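Local coordinates for D-2-hydroxyacid dehydrogensase protein (Ketogulonicigenium vulgare, PDB 4LSW) that probably catalyses the NAD(P)-dependent interconversion of D-2-hydroxyacids and the corresponding 2-oxoacids, at residues T94-V99 with G294-D299; L68-V73 with D299-H304. All coordinates share one frame; numbering follows the deposited sequence.

Contact 1 (T94-V99 with G294-D299); sequences TNTPDV and GQLLRD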
loop_
_atom_site.group_PDB
_atom_site.type_symbol
_atom_site.label_atom_id
_atom_site.label_comp_id
_atom_site.label_asym_id
_atom_site.label_seq_id
_atom_site.Cartn_x
_atom_site.Cartn_y
_atom_site.Cartn_z
ATOM N N THR A 94 5.932 -13.519 -10.064
ATOM C CA THR A 94 5.202 -13.726 -8.806
ATOM C C THR A 94 5.247 -12.451 -7.967
ATOM O O THR A 94 6.142 -11.623 -8.137
ATOM C CB THR A 94 5.785 -14.893 -7.955
ATOM O OG1 THR A 94 7.120 -14.574 -7.545
ATOM C CG2 THR A 94 5.778 -16.204 -8.730
ATOM N N ASN A 95 4.284 -12.295 -7.061
ATOM C CA ASN A 95 4.324 -11.195 -6.098
ATOM C C ASN A 95 4.118 -11.728 -4.680
ATOM O O ASN A 95 4.225 -12.942 -4.449
ATOM C CB ASN A 95 3.293 -10.107 -6.441
ATOM C CG ASN A 95 1.858 -10.591 -6.317
ATOM O OD1 ASN A 95 1.581 -11.787 -6.343
ATOM N ND2 ASN A 95 0.931 -9.644 -6.190
ATOM N N THR A 96 3.836 -10.837 -3.727
ATOM C CA THR A 96 3.561 -11.273 -2.349
ATOM C C THR A 96 2.256 -10.688 -1.798
ATOM O O THR A 96 2.284 -9.747 -1.000
ATOM C CB THR A 96 4.721 -10.946 -1.398
ATOM O OG1 THR A 96 4.870 -9.529 -1.269
ATOM C CG2 THR A 96 6.025 -11.544 -1.918
ATOM N N PRO A 97 1.119 -11.254 -2.219
ATOM C CA PRO A 97 -0.207 -10.757 -1.836
ATOM C C PRO A 97 -0.695 -11.325 -0.511
ATOM O O PRO A 97 -0.117 -12.289 -0.002
ATOM C CB PRO A 97 -1.094 -11.294 -2.952
ATOM C CG PRO A 97 -0.473 -12.604 -3.306
ATOM C CD PRO A 97 1.022 -12.421 -3.115
ATOM N N ASP A 98 -1.747 -10.705 0.025
ATOM C CA ASP A 98 -2.531 -11.219 1.160
ATOM C C ASP A 98 -1.874 -11.070 2.531
ATOM O O ASP A 98 -2.550 -10.775 3.525
ATOM C CB ASP A 98 -2.969 -12.668 0.925
ATOM C CG ASP A 98 -3.917 -12.803 -0.248
ATOM O OD1 ASP A 98 -4.764 -11.901 -0.429
ATOM O OD2 ASP A 98 -3.820 -13.808 -0.987
ATOM N N VAL A 99 -0.566 -11.266 2.592
ATOM C CA VAL A 99 0.103 -11.261 3.885
ATOM C C VAL A 99 0.135 -9.901 4.588
ATOM O O VAL A 99 0.425 -9.844 5.782
ATOM C CB VAL A 99 1.528 -11.829 3.776
ATOM C CG1 VAL A 99 1.469 -13.309 3.466
ATOM C CG2 VAL A 99 2.292 -11.092 2.710
ATOM N N GLY A 294 8.696 -11.438 2.886
ATOM C CA GLY A 294 10.006 -11.958 2.534
ATOM C C GLY A 294 9.993 -13.465 2.376
ATOM O O GLY A 294 10.591 -14.004 1.446
ATOM N N GLN A 295 9.309 -14.148 3.291
ATOM C CA GLN A 295 9.178 -15.600 3.234
ATOM C C GLN A 295 8.483 -16.050 1.954
ATOM O O GLN A 295 8.858 -17.058 1.349
ATOM C CB GLN A 295 8.403 -16.113 4.455
ATOM C CG GLN A 295 8.379 -17.637 4.583
ATOM C CD GLN A 295 9.743 -18.215 4.911
ATOM O OE1 GLN A 295 10.340 -17.893 5.943
ATOM N NE2 GLN A 295 10.251 -19.070 4.028
ATOM N N LEU A 296 7.468 -15.295 1.541
ATOM C CA LEU A 296 6.696 -15.617 0.347
ATOM C C LEU A 296 7.529 -15.428 -0.919
ATOM O O LEU A 296 7.481 -16.253 -1.835
ATOM C CB LEU A 296 5.434 -14.752 0.311
ATOM C CG LEU A 296 4.396 -15.065 -0.765
ATOM C CD1 LEU A 296 4.135 -16.564 -0.858
ATOM C CD2 LEU A 296 3.104 -14.300 -0.463
ATOM N N LEU A 297 8.280 -14.333 -0.968
ATOM C CA LEU A 297 9.222 -14.117 -2.057
ATOM C C LEU A 297 10.168 -15.310 -2.148
ATOM O O LEU A 297 10.348 -15.899 -3.213
ATOM C CB LEU A 297 10.024 -12.844 -1.814
ATOM C CG LEU A 297 11.195 -12.632 -2.776
ATOM C CD1 LEU A 297 10.767 -11.885 -4.035
ATOM C CD2 LEU A 297 12.317 -11.893 -2.075
ATOM N N ARG A 298 10.755 -15.683 -1.020
ATOM C CA ARG A 298 11.702 -16.785 -1.038
ATOM C C ARG A 298 11.022 -18.113 -1.381
ATOM O O ARG A 298 11.582 -18.920 -2.126
ATOM C CB ARG A 298 12.458 -16.856 0.285
ATOM C CG ARG A 298 13.349 -15.648 0.508
ATOM C CD ARG A 298 14.165 -15.772 1.782
ATOM N NE ARG A 298 13.418 -15.439 2.996
ATOM C CZ ARG A 298 13.044 -16.322 3.917
ATOM N NH1 ARG A 298 13.327 -17.609 3.765
ATOM N NH2 ARG A 298 12.392 -15.915 5.000
ATOM N N ASP A 299 9.813 -18.341 -0.868
ATOM C CA ASP A 299 9.129 -19.603 -1.150
ATOM C C ASP A 299 8.790 -19.773 -2.633
ATOM O O ASP A 299 8.808 -20.884 -3.153
ATOM C CB ASP A 299 7.874 -19.774 -0.283
ATOM C CG ASP A 299 8.197 -20.023 1.179
ATOM O OD1 ASP A 299 9.361 -20.349 1.496
ATOM O OD2 ASP A 299 7.275 -19.900 2.014
#

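Contact 2 (L68-V73 with D299-H304); sequences LELISV and DNLTAH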
loop_
_atom_site.group_PDB
_atom_site.type_symbol
_atom_site.label_atom_id
_atom_site.label_comp_id
_atom_site.label_asym_id
_atom_site.label_seq_id
_atom_site.Cartn_x
_atom_site.Cartn_y
_atom_site.Cartn_z
ATOM N N LEU A 68 16.567 -15.930 -18.573
ATOM C CA LEU A 68 15.625 -15.624 -17.489
ATOM C C LEU A 68 14.356 -16.486 -17.525
ATOM O O LEU A 68 13.745 -16.673 -18.583
ATOM C CB LEU A 68 15.238 -14.146 -17.558
ATOM C CG LEU A 68 14.405 -13.588 -16.401
ATOM C CD1 LEU A 68 15.152 -13.685 -15.077
ATOM C CD2 LEU A 68 14.025 -12.144 -16.697
ATOM N N GLU A 69 13.955 -16.984 -16.355
ATOM C CA GLU A 69 12.783 -17.851 -16.238
ATOM C C GLU A 69 11.669 -17.209 -15.416
ATOM O O GLU A 69 10.472 -17.439 -15.659
ATOM C CB GLU A 69 13.172 -19.184 -15.588
ATOM C CG GLU A 69 14.190 -19.987 -16.394
ATOM C CD GLU A 69 14.778 -21.164 -15.626
ATOM O OE1 GLU A 69 14.327 -21.462 -14.498
ATOM O OE2 GLU A 69 15.715 -21.796 -16.160
ATOM N N LEU A 70 12.067 -16.396 -14.447
ATOM C CA LEU A 70 11.148 -15.957 -13.409
ATOM C C LEU A 70 11.572 -14.627 -12.833
ATOM O O LEU A 70 12.755 -14.390 -12.600
ATOM C CB LEU A 70 11.114 -16.999 -12.281
ATOM C CG LEU A 70 10.427 -16.583 -10.974
ATOM C CD1 LEU A 70 8.939 -16.355 -11.167
ATOM C CD2 LEU A 70 10.656 -17.620 -9.898
ATOM N N ILE A 71 10.599 -13.752 -12.616
ATOM C CA ILE A 71 10.838 -12.531 -11.861
ATOM C C ILE A 71 9.934 -12.587 -10.643
ATOM O O ILE A 71 8.713 -12.659 -10.779
ATOM C CB ILE A 71 10.522 -11.267 -12.683
ATOM C CG1 ILE A 71 11.401 -11.220 -13.936
ATOM C CG2 ILE A 71 10.751 -10.020 -11.836
ATOM C CD1 ILE A 71 10.982 -10.165 -14.959
ATOM N N SER A 72 10.545 -12.585 -9.464
ATOM C CA SER A 72 9.812 -12.628 -8.211
ATOM C C SER A 72 9.885 -11.266 -7.537
ATOM O O SER A 72 10.972 -10.723 -7.309
ATOM C CB SER A 72 10.340 -13.746 -7.304
ATOM O OG SER A 72 9.907 -15.005 -7.778
ATOM N N VAL A 73 8.707 -10.713 -7.255
ATOM C CA VAL A 73 8.592 -9.375 -6.694
ATOM C C VAL A 73 8.286 -9.423 -5.199
ATOM O O VAL A 73 7.398 -10.165 -4.757
ATOM C CB VAL A 73 7.470 -8.584 -7.405
ATOM C CG1 VAL A 73 7.372 -7.187 -6.839
ATOM C CG2 VAL A 73 7.719 -8.535 -8.920
ATOM N N ASP A 299 9.813 -18.341 -0.868
ATOM C CA ASP A 299 9.129 -19.603 -1.150
ATOM C C ASP A 299 8.790 -19.773 -2.633
ATOM O O ASP A 299 8.808 -20.884 -3.153
ATOM C CB ASP A 299 7.874 -19.774 -0.283
ATOM C CG ASP A 299 8.197 -20.023 1.179
ATOM O OD1 ASP A 299 9.361 -20.349 1.496
ATOM O OD2 ASP A 299 7.275 -19.900 2.014
ATOM N N ASN A 300 8.494 -18.668 -3.315
ATOM C CA ASN A 300 8.269 -18.717 -4.753
ATOM C C ASN A 300 9.531 -19.110 -5.500
ATOM O O ASN A 300 9.481 -19.938 -6.408
ATOM C CB ASN A 300 7.727 -17.384 -5.282
ATOM C CG ASN A 300 6.238 -17.226 -5.048
ATOM O OD1 ASN A 300 5.426 -17.909 -5.672
ATOM N ND2 ASN A 300 5.872 -16.320 -4.153
ATOM N N LEU A 301 10.657 -18.514 -5.114
ATOM C CA LEU A 301 11.928 -18.849 -5.745
ATOM C C LEU A 301 12.287 -20.316 -5.492
ATOM O O LEU A 301 12.691 -21.037 -6.413
ATOM C CB LEU A 301 13.038 -17.910 -5.261
ATOM C CG LEU A 301 12.938 -16.466 -5.761
ATOM C CD1 LEU A 301 13.833 -15.553 -4.938
ATOM C CD2 LEU A 301 13.300 -16.391 -7.248
ATOM N N THR A 302 12.111 -20.754 -4.251
ATOM C CA THR A 302 12.423 -22.126 -3.867
ATOM C C THR A 302 11.573 -23.103 -4.667
ATOM O O THR A 302 12.083 -24.082 -5.224
ATOM C CB THR A 302 12.190 -22.341 -2.362
ATOM O OG1 THR A 302 13.048 -21.463 -1.623
ATOM C CG2 THR A 302 12.487 -23.787 -1.968
ATOM N N ALA A 303 10.278 -22.819 -4.734
ATOM C CA ALA A 303 9.353 -23.661 -5.473
ATOM C C ALA A 303 9.731 -23.733 -6.949
ATOM O O ALA A 303 9.747 -24.808 -7.543
ATOM C CB ALA A 303 7.932 -23.150 -5.305
ATOM N N HIS A 304 10.055 -22.590 -7.539
ATOM C CA HIS A 304 10.407 -22.561 -8.954
ATOM C C HIS A 304 11.582 -23.476 -9.289
ATOM O O HIS A 304 11.501 -24.287 -10.212
ATOM C CB HIS A 304 10.738 -21.136 -9.407
ATOM C CG HIS A 304 11.234 -21.062 -10.814
ATOM N ND1 HIS A 304 10.392 -21.112 -11.907
ATOM C CD2 HIS A 304 12.489 -20.977 -11.314
ATOM C CE1 HIS A 304 11.105 -21.047 -13.013
ATOM N NE2 HIS A 304 12.385 -20.974 -12.682
#

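Contact 1 (T94-V99 with G294-D299)
Leu296 reaches from its helix onto the loop 94-99 and carries most of the contact through one methyl. Its CD2 lies 3.6 Å from Thr96 CA and also approaches the following proline, with Pro97 CD 3.9 Å from Leu296 CD2. The leucine side chain crosses that of Pro97 at about a right angle but slides past that of Thr96 in the opposite direction. Leu296 CG stands anti to its backbone N (chi1 -172°), and Thr96 CG2 lies 4.0 Å from Leu296 CG. Thr96 CG2 also sits 3.7 Å from Leu297 N, so it meets the helix backbone as well as its side chains. Val99 CG1 closes the apolar patch more distantly, 4.4 Å from Leu296 CD2.

The polar branch of Thr96 is engaged apart from the helix: OG1 is hydrogen-bonded to Gly75 N, which fixes the rotation of the side chain and leaves CG2 to the helix. Asn95 anchors the loop further, its ND2 bonded to Val76 O. The loop leads from strand 92-94 into helix 101-116, and its packing against helix 287-306 is consistent with the two-domain architecture of D-2-hydroxyacid dehydrogenases, in which crossover segments join a flavodoxin-like domain to the Rossmann-type nucleotide-binding domain.

Contact 2 (L68-V73 with D299-H304)
His304 meets Glu69 and Leu70 where the segment 299-304 of a long helix packs nearly antiparallel (159°) on strand 70-73 of a largely parallel, flavodoxin-like sheet. The tight part is apolar. Leu70 CB stands over the centre of the imidazole in a CH-pi contact, 4.1 Å from the centroid of the His304 ring, while Leu70 CD2 lies 3.6 Å from His304 CB. Leu70 CD2 also meets Leu301 CD2 at 3.9 Å. Deeper in the layer, Ser72 OG rests 3.7 Å from Leu301 CD2, and the Ser72 hydroxyl is hydrogen-bonded to Thr94 OG1.

Toward the more exposed side, where Glu69 and His304 are only partly buried, the packing gives way to a single polar link. Glu69 approaches the ring at its edge, and its carboxylate plane is turned 55° from the imidazole. A second partner, Arg47, forms a salt bridge to Glu69 OE2, so the two carboxylate oxygens are held separately. An alanine in place of His304 would probably leave Glu69 OE1 without this donor and open a gap beside Leu70. His304 CG is anti to the backbone N (chi1 174°), and from there His304 NE2 donates to the anti lone pair of Glu69 OE1 over 2.7 Å.

Overall arrangement
Both contacts draw on helix 287-306, and their centres are about 10 Å apart. Contact 1 uses the middle of this helix and contact 2 its C-terminal part, with Asp299 common to both. Along the chain the order is 68-73, 94-99, 294-299 and 299-304, so the later helix returns to two neighbouring parts of the early chain. Strands 70-74 and 92-94 are adjacent and parallel in the six-stranded mixed sheet, and Thr94 O lies 2.9 Å from Val73 N, probably a hydrogen bond between the two strands. Together the contacts fasten the late helix to this sheet and to the loop leaving it, while the seven-stranded parallel sheet of the probable nucleotide-binding domain is built from the chain between 99 and 294.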